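Local coordinates for transcriptional activator of comK gene (Bacillus halodurans, PDB 2HQB), which probably binds a small ligand, as a BMP-family lipoprotein with a periplasmic-binding-protein fold, and is thought to activate transcription of comK, at residues A[117-122]-A[275-280]; A[131-136]-A[186-191]; A[159-164]-A[171-176]; A[208-213]-A[224-229]; A[253-258]-A[279-284]. One frame throughout, in Å; residues are numbered along the deposited sequence.

Interaction 1: residues A[117-122]-A[275-280]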
# COMPACT_ATOMS: atom_id res chain seq x y z
N GLY A 117 2.53 14.25 3.27
CA GLY A 117 3.30 15.39 2.85
C GLY A 117 3.09 16.61 3.76
O GLY A 117 3.99 17.45 3.88
N MSE A 118 1.93 16.73 4.39
CA MSE A 118 1.76 17.88 5.29
C MSE A 118 2.75 17.73 6.45
O MSE A 118 3.53 18.65 6.75
CB MSE A 118 0.33 17.99 5.84
CG MSE A 118 -0.69 18.59 4.88
SE MSE A 118 -2.56 18.19 5.46
CE MSE A 118 -2.61 19.17 7.15
N VAL A 119 2.73 16.56 7.10
CA VAL A 119 3.64 16.30 8.20
C VAL A 119 5.06 16.51 7.69
O VAL A 119 5.87 17.20 8.31
CB VAL A 119 3.55 14.83 8.70
CG1 VAL A 119 4.38 14.69 9.95
CG2 VAL A 119 2.13 14.42 8.96
N ALA A 120 5.37 15.91 6.56
CA ALA A 120 6.70 16.03 5.98
C ALA A 120 7.19 17.47 6.00
O ALA A 120 8.22 17.78 6.60
CB ALA A 120 6.69 15.49 4.56
N ALA A 121 6.46 18.35 5.33
CA ALA A 121 6.82 19.76 5.24
C ALA A 121 6.83 20.43 6.61
O ALA A 121 7.80 21.10 6.98
CB ALA A 121 5.86 20.46 4.35
N SER A 122 5.75 20.26 7.36
CA SER A 122 5.69 20.85 8.69
C SER A 122 6.95 20.54 9.48
O SER A 122 7.44 21.35 10.23
CB SER A 122 4.48 20.32 9.45
OG SER A 122 4.88 19.55 10.58
N GLU A 275 -3.01 17.25 15.21
CA GLU A 275 -4.40 17.73 15.27
C GLU A 275 -4.86 18.26 13.93
O GLU A 275 -5.92 17.89 13.45
CB GLU A 275 -4.53 18.84 16.32
CG GLU A 275 -3.89 18.55 17.68
CD GLU A 275 -3.81 19.79 18.58
OE1 GLU A 275 -3.23 20.81 18.15
OE2 GLU A 275 -4.34 19.74 19.73
N GLN A 276 -4.05 19.11 13.32
CA GLN A 276 -4.39 19.70 12.04
C GLN A 276 -4.73 18.65 10.98
O GLN A 276 -5.78 18.75 10.31
CB GLN A 276 -3.23 20.56 11.56
CG GLN A 276 -3.61 21.36 10.35
CD GLN A 276 -2.63 22.47 10.12
OE1 GLN A 276 -1.72 22.67 10.92
NE2 GLN A 276 -2.82 23.22 9.04
N ILE A 277 -3.84 17.66 10.84
CA ILE A 277 -3.97 16.55 9.89
C ILE A 277 -5.09 15.60 10.30
O ILE A 277 -5.98 15.27 9.50
CB ILE A 277 -2.67 15.75 9.85
CG1 ILE A 277 -1.54 16.69 9.50
CG2 ILE A 277 -2.78 14.58 8.87
CD1 ILE A 277 -0.24 16.02 9.37
N THR A 278 -5.03 15.15 11.55
CA THR A 278 -6.04 14.26 12.08
C THR A 278 -7.40 14.85 11.72
O THR A 278 -8.36 14.12 11.44
CB THR A 278 -5.89 14.11 13.59
OG1 THR A 278 -4.50 14.20 13.96
CG2 THR A 278 -6.41 12.75 14.04
N ASP A 279 -7.47 16.18 11.71
CA ASP A 279 -8.71 16.88 11.36
C ASP A 279 -8.93 16.94 9.85
O ASP A 279 -10.05 16.76 9.37
CB ASP A 279 -8.73 18.29 11.96
CG ASP A 279 -8.84 18.27 13.47
OD1 ASP A 279 -9.28 17.23 14.01
OD2 ASP A 279 -8.51 19.30 14.12
N ALA A 280 -7.85 17.18 9.10
CA ALA A 280 -7.95 17.23 7.64
C ALA A 280 -8.43 15.87 7.15
O ALA A 280 -9.28 15.78 6.25
CB ALA A 280 -6.60 17.57 7.03
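Met118 O accepts the backbone N of Ser122 at 2.8 Å, an i to i+4 bond within helix 110-122; the side chain of Met118 leaves that helix for the C-terminal helix 271-286. The two helices pack antiparallel in the lobe whose sheet holds strands 128-133 and 206-211, in a two-lobed fold of the periplasmic-binding-protein type. Their local axes approach to 10.5 Å at 164°, with no hydrogen bond across them: the contact is apolar. Met118, a selenomethionine in this crystal, carries CG anti to its carbonyl carbon, and the bend at chi3 (65°) turns CE back against the facing helix. There CE meets Ile277 CG1 at 3.6 Å, Met118 and Ile277 sliding past each other in opposite directions. The same methyl carbon lies 4.0 Å from Gln276 CG, so the CG of an exposed glutamine borders it. Tyr150 of helix 139-150 touches both Met118 and Gln276, while Phe115, one turn earlier on helix 110-122, packs on Ile277 and Ala280. Ile277 also faces Val119, but the fit of these two side chains is doubtful in the model. Three residues of helix 271-286 thus meet the one methyl carbon of Met118, the third of them Ala280, one turn further along, whose CB stands 4.3 Å from Met118 CE.

Interaction 2: residues A[131-136]-A[186-191]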
# COMPACT_ATOMS: atom_id res chain seq x y z
N VAL A 131 10.52 13.08 -2.52
CA VAL A 131 9.97 11.77 -2.76
C VAL A 131 10.91 10.98 -3.64
O VAL A 131 11.33 11.50 -4.68
CB VAL A 131 8.65 11.81 -3.52
CG1 VAL A 131 8.17 10.38 -3.82
CG2 VAL A 131 7.62 12.52 -2.73
N ILE A 132 11.26 9.75 -3.24
CA ILE A 132 12.07 8.85 -4.09
C ILE A 132 11.09 7.70 -4.41
O ILE A 132 10.88 6.79 -3.61
CB ILE A 132 13.29 8.26 -3.35
CG1 ILE A 132 14.20 9.37 -2.87
CG2 ILE A 132 14.04 7.31 -4.29
CD1 ILE A 132 15.49 8.89 -2.17
N ALA A 133 10.44 7.78 -5.55
CA ALA A 133 9.48 6.76 -5.92
C ALA A 133 10.00 5.94 -7.09
O ALA A 133 11.12 6.16 -7.57
CB ALA A 133 8.16 7.39 -6.28
N ALA A 134 9.18 5.00 -7.54
CA ALA A 134 9.59 4.13 -8.63
C ALA A 134 9.09 4.68 -9.95
O ALA A 134 9.86 4.82 -10.91
CB ALA A 134 9.05 2.72 -8.40
N PHE A 135 7.81 5.01 -9.98
CA PHE A 135 7.21 5.53 -11.20
C PHE A 135 6.30 6.72 -10.98
O PHE A 135 5.67 6.86 -9.92
CB PHE A 135 6.42 4.44 -11.92
CG PHE A 135 7.05 3.10 -11.86
CD1 PHE A 135 6.67 2.19 -10.88
CD2 PHE A 135 8.02 2.73 -12.78
CE1 PHE A 135 7.25 0.92 -10.83
CE2 PHE A 135 8.60 1.47 -12.74
CZ PHE A 135 8.22 0.57 -11.76
N PRO A 136 6.18 7.57 -12.00
CA PRO A 136 5.37 8.79 -12.06
C PRO A 136 3.88 8.57 -11.84
O PRO A 136 3.18 9.43 -11.28
CB PRO A 136 5.67 9.32 -13.44
CG PRO A 136 7.01 8.76 -13.75
CD PRO A 136 6.87 7.36 -13.28
N TYR A 186 10.37 10.71 1.59
CA TYR A 186 9.24 9.81 1.39
C TYR A 186 9.74 8.79 0.37
O TYR A 186 9.59 8.99 -0.83
CB TYR A 186 8.06 10.58 0.80
CG TYR A 186 6.80 9.75 0.69
CD1 TYR A 186 6.48 8.78 1.66
CD2 TYR A 186 5.90 9.94 -0.35
CE1 TYR A 186 5.29 8.02 1.58
CE2 TYR A 186 4.71 9.18 -0.43
CZ TYR A 186 4.42 8.23 0.55
OH TYR A 186 3.25 7.53 0.49
N PRO A 187 10.39 7.70 0.84
CA PRO A 187 10.90 6.70 -0.12
C PRO A 187 9.79 5.69 -0.43
O PRO A 187 9.68 4.63 0.19
CB PRO A 187 12.12 6.13 0.59
CG PRO A 187 11.75 6.24 2.08
CD PRO A 187 10.82 7.43 2.23
N ALA A 188 8.96 6.07 -1.39
CA ALA A 188 7.78 5.33 -1.78
C ALA A 188 7.96 4.15 -2.71
O ALA A 188 7.45 4.14 -3.84
CB ALA A 188 6.75 6.30 -2.34
N GLY A 189 8.67 3.15 -2.19
CA GLY A 189 8.93 1.92 -2.94
C GLY A 189 9.11 0.84 -1.90
O GLY A 189 10.06 0.90 -1.15
N ASP A 190 8.18 -0.12 -1.84
CA ASP A 190 8.27 -1.22 -0.83
C ASP A 190 9.61 -1.89 -0.87
O ASP A 190 10.25 -2.07 0.15
CB ASP A 190 7.24 -2.30 -1.08
CG ASP A 190 5.83 -1.80 -0.94
OD1 ASP A 190 5.35 -1.77 0.21
OD2 ASP A 190 5.22 -1.46 -1.99
N GLY A 191 10.03 -2.27 -2.06
CA GLY A 191 11.32 -2.92 -2.16
C GLY A 191 12.50 -2.26 -1.45
O GLY A 191 13.16 -2.93 -0.65
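Val131 CG1 (chi1 176°) and Tyr186 CG (chi1 -174°) both stand anti to their backbone N, and the two side chains lie side by side, pointing the same way from neighbouring parallel strands. This leaves Val131 CG2 anti to the carbonyl carbon, on the side where it meets the edge of the tyrosine ring in its plane, 3.9 Å from Tyr186 CD2. The methyl of Ala188 lies over one face of that ring, toward its rim, and Phe144 of helix 139-150 stacks with the ring and also touches Val131. An alanine at Val131 would remove both methyls and would probably open a gap at the CD2 edge of Tyr186, giving the ring more freedom to shift. The backbones are joined by Ile132 N to Tyr186 O at 3.0 Å, with an N-H...O angle of 156°. Beyond this bond the 186-191 segment passes through inverse gamma turns centred on Pro187 and Ala188. It stays alongside its neighbour, with Ala133 CB 4.3 Å from Ala188 CB. Parallel strands 128-133 and 184-186, running into loops at their C-terminal ends, are characteristic of the alpha/beta lobes of type I periplasmic binding proteins, where such loops commonly line the ligand cleft.

Interaction 3: residues A[159-164]-A[171-176]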
# COMPACT_ATOMS: atom_id res chain seq x y z
N ARG A 159 12.24 12.26 -7.26
CA ARG A 159 13.21 11.48 -8.03
C ARG A 159 12.56 10.12 -8.24
O ARG A 159 11.92 9.57 -7.35
CB ARG A 159 14.53 11.31 -7.27
CG ARG A 159 15.36 12.58 -7.13
CD ARG A 159 15.54 13.27 -8.47
NE ARG A 159 14.78 14.52 -8.53
CZ ARG A 159 15.34 15.73 -8.52
NH1 ARG A 159 16.66 15.86 -8.44
NH2 ARG A 159 14.57 16.80 -8.58
N TYR A 160 12.74 9.57 -9.43
CA TYR A 160 12.16 8.28 -9.77
C TYR A 160 13.22 7.18 -9.85
O TYR A 160 14.24 7.35 -10.50
CB TYR A 160 11.40 8.37 -11.11
CG TYR A 160 10.11 9.19 -10.99
CD1 TYR A 160 9.97 10.45 -11.61
CD2 TYR A 160 9.09 8.75 -10.16
CE1 TYR A 160 8.87 11.24 -11.38
CE2 TYR A 160 7.99 9.53 -9.92
CZ TYR A 160 7.87 10.78 -10.52
OH TYR A 160 6.77 11.54 -10.18
N VAL A 161 12.99 6.06 -9.16
CA VAL A 161 13.91 4.93 -9.27
C VAL A 161 13.38 4.15 -10.46
O VAL A 161 12.18 4.16 -10.76
CB VAL A 161 13.81 3.97 -8.11
CG1 VAL A 161 14.79 2.85 -8.32
CG2 VAL A 161 14.02 4.67 -6.84
N GLY A 162 14.24 3.46 -11.17
CA GLY A 162 13.66 2.75 -12.29
C GLY A 162 12.58 1.77 -11.84
O GLY A 162 11.59 1.57 -12.54
N GLU A 163 12.81 1.12 -10.69
CA GLU A 163 11.86 0.14 -10.13
C GLU A 163 11.70 0.09 -8.60
O GLU A 163 12.10 1.00 -7.89
CB GLU A 163 12.20 -1.27 -10.63
CG GLU A 163 11.20 -2.29 -10.07
CD GLU A 163 11.07 -3.53 -10.90
OE1 GLU A 163 12.14 -4.07 -11.29
OE2 GLU A 163 9.90 -3.95 -11.15
N TRP A 164 11.09 -0.98 -8.10
CA TRP A 164 10.85 -1.12 -6.67
C TRP A 164 11.91 -1.80 -5.82
O TRP A 164 11.87 -1.72 -4.60
CB TRP A 164 9.55 -1.87 -6.41
CG TRP A 164 8.42 -1.53 -7.27
CD1 TRP A 164 8.07 -2.14 -8.43
CD2 TRP A 164 7.40 -0.56 -7.00
NE1 TRP A 164 6.88 -1.62 -8.90
CE2 TRP A 164 6.46 -0.64 -8.04
CE3 TRP A 164 7.20 0.38 -5.98
CZ2 TRP A 164 5.34 0.17 -8.09
CZ3 TRP A 164 6.10 1.17 -6.03
CH2 TRP A 164 5.18 1.07 -7.08
N LEU A 171 19.28 4.69 -3.20
CA LEU A 171 20.17 5.30 -2.24
C LEU A 171 20.92 6.45 -2.91
O LEU A 171 21.14 7.50 -2.25
CB LEU A 171 21.13 4.28 -1.64
CG LEU A 171 20.62 3.45 -0.45
CD1 LEU A 171 21.60 2.31 -0.26
CD2 LEU A 171 20.49 4.29 0.85
N GLU A 172 21.30 6.30 -4.18
CA GLU A 172 21.97 7.40 -4.88
C GLU A 172 21.04 8.61 -4.91
O GLU A 172 21.45 9.73 -4.62
CB GLU A 172 22.34 7.03 -6.30
CG GLU A 172 23.31 5.89 -6.40
CD GLU A 172 23.43 5.39 -7.83
OE1 GLU A 172 23.75 6.23 -8.70
OE2 GLU A 172 23.19 4.18 -8.07
N LEU A 173 19.77 8.40 -5.28
CA LEU A 173 18.81 9.48 -5.30
C LEU A 173 18.72 10.11 -3.91
O LEU A 173 18.57 11.33 -3.79
CB LEU A 173 17.44 8.97 -5.75
CG LEU A 173 17.36 8.34 -7.14
CD1 LEU A 173 15.94 7.84 -7.40
CD2 LEU A 173 17.78 9.35 -8.19
N PHE A 174 18.81 9.30 -2.85
CA PHE A 174 18.78 9.86 -1.50
C PHE A 174 19.95 10.83 -1.34
O PHE A 174 19.77 11.99 -0.95
CB PHE A 174 18.94 8.78 -0.43
CG PHE A 174 19.12 9.34 0.96
CD1 PHE A 174 18.20 10.26 1.49
CD2 PHE A 174 20.20 8.94 1.75
CE1 PHE A 174 18.35 10.77 2.78
CE2 PHE A 174 20.37 9.44 3.05
CZ PHE A 174 19.45 10.36 3.57
N GLN A 175 21.14 10.33 -1.65
CA GLN A 175 22.38 11.10 -1.59
C GLN A 175 22.25 12.40 -2.39
O GLN A 175 22.44 13.50 -1.86
CB GLN A 175 23.54 10.23 -2.09
CG GLN A 175 24.16 9.37 -0.98
CD GLN A 175 24.58 7.99 -1.48
OE1 GLN A 175 24.91 7.83 -2.67
NE2 GLN A 175 24.58 6.98 -0.58
N GLU A 176 21.93 12.25 -3.68
CA GLU A 176 21.69 13.39 -4.57
C GLU A 176 20.86 14.50 -3.89
O GLU A 176 21.30 15.65 -3.81
CB GLU A 176 20.90 12.93 -5.78
CG GLU A 176 21.69 12.49 -6.96
CD GLU A 176 20.80 12.47 -8.18
OE1 GLU A 176 20.10 13.49 -8.40
OE2 GLU A 176 20.81 11.45 -8.91
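Leu173 pushes its isopropyl end from helix 167-178 against the end of strand 155-160. CD1 lies 3.6 Å from Tyr160 O and almost as close to the side chains on either side of it in sequence, Val161 CG2 being 3.7 Å from Leu173 CD1. Both branches meet the arginine: Arg159 CB is 3.7 Å from Leu173 CD1 and 3.9 Å from Leu173 CD2. An alanine at Leu173 would remove both branches and would probably open a gap between strand end and helix, leaving Val161 CG2 without its neighbour here. One turn further along the helix, Glu176 OE1 approaches the guanidinium edge of Arg159 near its plane. Its 4.2 Å from Arg159 NH1 is too long for a salt bridge, though opposite charges so placed probably attract weakly. Bends at chi2 and chi3 carry the arginine chain from its CB contact with Leu173 toward Glu176. Further out, Ile132 of the adjacent strand touches both Leu173 and Val161, and backbone bonds to Val131 and Ala133 hold Arg159 in the sheet. Strand 155-160, helix 167-178 and strand 184-186 form a beta-alpha-beta crossover that passes strand 128-133, as in Rossmann-like lobes.

Interaction 4: residues A[208-213]-A[224-229]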
# COMPACT_ATOMS: atom_id res chain seq x y z
N ILE A 208 9.19 9.43 5.97
CA ILE A 208 7.76 9.09 6.07
C ILE A 208 7.63 7.60 5.72
O ILE A 208 8.10 7.16 4.67
CB ILE A 208 6.85 9.89 5.08
CG1 ILE A 208 6.89 11.39 5.38
CG2 ILE A 208 5.40 9.41 5.23
CD1 ILE A 208 6.49 11.75 6.77
N GLY A 209 7.01 6.82 6.61
CA GLY A 209 6.83 5.40 6.35
C GLY A 209 5.98 5.08 5.12
O GLY A 209 5.09 5.84 4.73
N TYR A 210 6.25 3.93 4.51
CA TYR A 210 5.53 3.51 3.31
C TYR A 210 4.81 2.16 3.44
O TYR A 210 5.44 1.15 3.72
CB TYR A 210 6.49 3.43 2.13
CG TYR A 210 5.78 3.33 0.81
CD1 TYR A 210 4.97 4.39 0.36
CD2 TYR A 210 5.89 2.18 0.01
CE1 TYR A 210 4.29 4.33 -0.85
CE2 TYR A 210 5.20 2.09 -1.22
CZ TYR A 210 4.40 3.19 -1.64
OH TYR A 210 3.69 3.14 -2.82
N VAL A 211 3.50 2.17 3.20
CA VAL A 211 2.66 0.97 3.23
C VAL A 211 2.60 0.24 4.57
O VAL A 211 1.70 -0.54 4.79
CB VAL A 211 3.06 -0.01 2.11
CG1 VAL A 211 2.21 -1.22 2.13
CG2 VAL A 211 2.90 0.68 0.74
N GLY A 212 3.54 0.52 5.47
CA GLY A 212 3.55 -0.13 6.77
C GLY A 212 3.72 0.89 7.89
O GLY A 212 4.25 1.97 7.68
N ASP A 213 3.31 0.56 9.11
CA ASP A 213 3.45 1.50 10.21
C ASP A 213 4.87 1.99 10.43
O ASP A 213 5.06 3.03 11.06
CB ASP A 213 2.94 0.94 11.50
CG ASP A 213 2.90 1.97 12.57
OD1 ASP A 213 2.17 2.97 12.38
OD2 ASP A 213 3.59 1.79 13.60
N THR A 224 5.93 9.80 10.43
CA THR A 224 4.68 9.07 10.25
C THR A 224 4.81 8.13 9.06
O THR A 224 5.83 8.11 8.37
CB THR A 224 3.50 10.07 10.05
OG1 THR A 224 3.11 10.51 11.35
CG2 THR A 224 2.28 9.44 9.37
N SER A 225 3.77 7.34 8.82
CA SER A 225 3.77 6.39 7.74
C SER A 225 2.44 6.43 7.00
O SER A 225 1.39 6.59 7.62
CB SER A 225 4.03 5.00 8.33
OG SER A 225 4.61 5.13 9.62
N THR A 226 2.50 6.32 5.67
CA THR A 226 1.30 6.27 4.85
C THR A 226 0.92 4.77 4.77
O THR A 226 1.36 4.04 3.92
CB THR A 226 1.53 6.94 3.42
OG1 THR A 226 2.60 6.30 2.70
CG2 THR A 226 1.89 8.40 3.58
N VAL A 227 0.09 4.33 5.70
CA VAL A 227 -0.30 2.93 5.81
C VAL A 227 -1.47 2.41 4.97
O VAL A 227 -2.51 3.05 4.88
CB VAL A 227 -0.59 2.62 7.28
CG1 VAL A 227 -0.76 1.13 7.50
CG2 VAL A 227 0.52 3.18 8.13
N GLN A 228 -1.28 1.23 4.36
CA GLN A 228 -2.32 0.58 3.58
C GLN A 228 -2.55 -0.77 4.26
O GLN A 228 -1.64 -1.60 4.30
CB GLN A 228 -1.89 0.41 2.13
CG GLN A 228 -1.65 1.76 1.45
CD GLN A 228 -1.43 1.65 -0.04
OE1 GLN A 228 -0.76 0.74 -0.50
NE2 GLN A 228 -1.98 2.58 -0.80
N HIS A 229 -3.74 -1.00 4.80
CA HIS A 229 -4.00 -2.23 5.52
C HIS A 229 -4.45 -3.40 4.71
O HIS A 229 -5.64 -3.72 4.68
CB HIS A 229 -5.00 -1.98 6.64
CG HIS A 229 -4.62 -0.84 7.53
ND1 HIS A 229 -3.75 -0.97 8.59
CD2 HIS A 229 -4.94 0.48 7.47
CE1 HIS A 229 -3.55 0.21 9.14
NE2 HIS A 229 -4.26 1.11 8.49
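Gly209 and Thr226 open the set of backbone hydrogen bonds joining parallel strands 206-211 and 222-228. Thr226 N reaches Gly209 O at 2.8 Å, with an N-H...O angle of 165°. Next along, Val211 N to Thr226 O is weak and bent, and Gln228 N to Val211 O is weak, long at 3.5 Å though straight; Gly209 N also bonds Thr224 O, at a modelled length too short to trust. The bonds are weak toward the end of the first strand, where Val211 has a positive phi (60°). Among side-chain bonds, Ser225 OG gives its proton to Asp213 O at 2.6 Å, rising steeply over that carbonyl, and so holds the 212-213 loop against the sheet. Thr226 OG1, set between its backbone N and carbonyl carbon (chi1 58°), bonds Tyr186 OH of the next strand but one and lies 3.2 Å from Gly209 O. Apolar contacts are few: Ile208 CG2 meets Thr226 CG2 at 4.0 Å, the side chains at about a right angle. Val227 CG2 packs against the Gly212 backbone, 3.9 Å from Gly212 C. Asp213 OD1 accepts the N of Glu264. The cohesion is therefore mainly polar and backbone-borne, with buried hydroxyls paired within the protein and the loop after strand 206-211 tied down by a serine.

Interaction 5: residues A[253-258]-A[279-284]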
# COMPACT_ATOMS: atom_id res chain seq x y z
N TYR A 253 -10.29 1.38 -2.58
CA TYR A 253 -10.33 1.68 -1.15
C TYR A 253 -9.43 2.83 -0.73
O TYR A 253 -8.35 3.00 -1.28
CB TYR A 253 -9.99 0.41 -0.38
CG TYR A 253 -10.89 -0.74 -0.76
CD1 TYR A 253 -10.79 -1.36 -2.00
CD2 TYR A 253 -11.85 -1.20 0.12
CE1 TYR A 253 -11.63 -2.41 -2.35
CE2 TYR A 253 -12.69 -2.24 -0.22
CZ TYR A 253 -12.58 -2.84 -1.45
OH TYR A 253 -13.45 -3.86 -1.75
N ASP A 254 -9.88 3.61 0.25
CA ASP A 254 -9.12 4.79 0.69
C ASP A 254 -9.39 5.05 2.16
O ASP A 254 -9.86 4.16 2.86
CB ASP A 254 -9.57 6.01 -0.12
CG ASP A 254 -8.55 7.11 -0.15
OD1 ASP A 254 -7.59 7.06 0.65
OD2 ASP A 254 -8.72 8.04 -0.97
N PHE A 255 -9.11 6.27 2.62
CA PHE A 255 -9.34 6.61 4.04
C PHE A 255 -10.78 6.39 4.50
O PHE A 255 -11.02 6.04 5.64
CB PHE A 255 -8.98 8.05 4.31
CG PHE A 255 -7.52 8.27 4.64
CD1 PHE A 255 -6.63 8.70 3.66
CD2 PHE A 255 -7.07 8.17 5.95
CE1 PHE A 255 -5.32 9.05 3.99
CE2 PHE A 255 -5.76 8.52 6.28
CZ PHE A 255 -4.89 8.96 5.30
N GLN A 256 -11.72 6.62 3.60
CA GLN A 256 -13.14 6.46 3.91
C GLN A 256 -13.53 5.00 4.15
O GLN A 256 -14.41 4.72 4.94
CB GLN A 256 -13.98 7.04 2.77
CG GLN A 256 -13.34 8.25 2.06
CD GLN A 256 -12.84 7.90 0.66
OE1 GLN A 256 -13.52 7.20 -0.09
NE2 GLN A 256 -11.66 8.40 0.30
N ASP A 257 -12.87 4.06 3.48
CA ASP A 257 -13.20 2.65 3.64
C ASP A 257 -12.53 2.03 4.86
O ASP A 257 -12.78 0.88 5.18
CB ASP A 257 -12.84 1.87 2.39
CG ASP A 257 -13.28 2.57 1.10
OD1 ASP A 257 -13.32 1.90 0.04
OD2 ASP A 257 -13.57 3.78 1.13
N GLY A 258 -11.67 2.80 5.53
CA GLY A 258 -10.99 2.30 6.74
C GLY A 258 -9.76 1.40 6.62
O GLY A 258 -9.28 0.84 7.62
N ASP A 279 -7.47 16.18 11.71
CA ASP A 279 -8.71 16.88 11.36
C ASP A 279 -8.93 16.94 9.85
O ASP A 279 -10.05 16.76 9.37
CB ASP A 279 -8.73 18.29 11.96
CG ASP A 279 -8.84 18.27 13.47
OD1 ASP A 279 -9.28 17.23 14.01
OD2 ASP A 279 -8.51 19.30 14.12
N ALA A 280 -7.85 17.18 9.10
CA ALA A 280 -7.95 17.23 7.64
C ALA A 280 -8.43 15.87 7.15
O ALA A 280 -9.28 15.78 6.25
CB ALA A 280 -6.60 17.57 7.03
N ILE A 281 -7.88 14.81 7.74
CA ILE A 281 -8.25 13.46 7.36
C ILE A 281 -9.74 13.22 7.61
O ILE A 281 -10.48 12.78 6.71
CB ILE A 281 -7.34 12.43 8.11
CG1 ILE A 281 -5.94 12.48 7.49
CG2 ILE A 281 -7.89 11.00 7.98
CD1 ILE A 281 -4.86 12.03 8.39
N SER A 282 -10.18 13.52 8.83
CA SER A 282 -11.59 13.33 9.19
C SER A 282 -12.47 14.11 8.25
O SER A 282 -13.53 13.64 7.82
CB SER A 282 -11.81 13.78 10.63
OG SER A 282 -10.95 14.86 10.91
N THR A 283 -12.02 15.32 7.91
CA THR A 283 -12.77 16.16 7.00
C THR A 283 -12.90 15.43 5.67
O THR A 283 -14.02 15.19 5.20
CB THR A 283 -12.05 17.49 6.77
OG1 THR A 283 -12.16 18.28 7.97
CG2 THR A 283 -12.64 18.23 5.55
N TYR A 284 -11.74 15.07 5.10
CA TYR A 284 -11.67 14.35 3.83
C TYR A 284 -12.49 13.05 3.91
O TYR A 284 -13.10 12.64 2.92
CB TYR A 284 -10.21 14.04 3.48
CG TYR A 284 -10.04 13.17 2.25
CD1 TYR A 284 -9.97 13.72 0.97
CD2 TYR A 284 -10.06 11.77 2.38
CE1 TYR A 284 -9.92 12.88 -0.17
CE2 TYR A 284 -10.01 10.94 1.26
CZ TYR A 284 -9.95 11.49 -0.01
OH TYR A 284 -9.94 10.63 -1.10
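Tyr284 reaches from helix 271-286 to the loop at 253-258, its CG anti to the backbone N (chi1 174°), and gives its phenol proton to Asp254. The bond from Tyr284 OH to Asp254 OD2 is 2.9 Å; OD2 is met from above the carboxylate plane, and carboxylate and ring planes stand 60° apart. The other oxygen, Asp254 OD1, takes a weak bond from Phe255 N, so both carboxylate oxygens have a partner, OD1 only weakly. Gln256, bent at chi2, brings NE2 obliquely to the same ring, 3.2 Å from Tyr284 CE2, but its angle to the hydroxyl is too poor for a hydrogen bond. Phe255 and Ile281 supply the apolar half. Ile281 CG2 lies 3.6 Å from Phe255 CD2 and almost as near CE2, approaching the ring obliquely, while Phe255 CB comes within 4.3 Å of Tyr284 CE2 at the edge of the phenol. Phe115 of helix 110-122 packs edge-to-face on Phe255 and also touches Ile281. The 253-258 loop leads from strand 249-253 in one sheet to strand 260-262 in the other, one of the interlobe connections characteristic of type I periplasmic binding proteins, here fastened to the C-terminal helix.

How the interactions relate
From the N terminus, the first segment met is 117-122, and interaction 1 closes its long loop only at 275-280, enclosing interactions 2, 3 and 4. Interaction 2 joins 131-136 to 186-191, and interaction 3, a short return from 159-164 to 171-176, is nested within it; backbone bonds between strands 128-133 and 155-160 connect the two. Interaction 4 follows in series, farther along the same sheet, with Ala188 of interaction 2 packing on Tyr210. Interaction 5 opens at 253-258, inside the loop of interaction 1, and ends on the same C-terminal helix, sharing Asp279 and Ala280. Interactions 2 to 4 join parts of one lobe, interaction 1 adds the C-terminal helix, and interaction 5 fastens that helix to an interlobe connection.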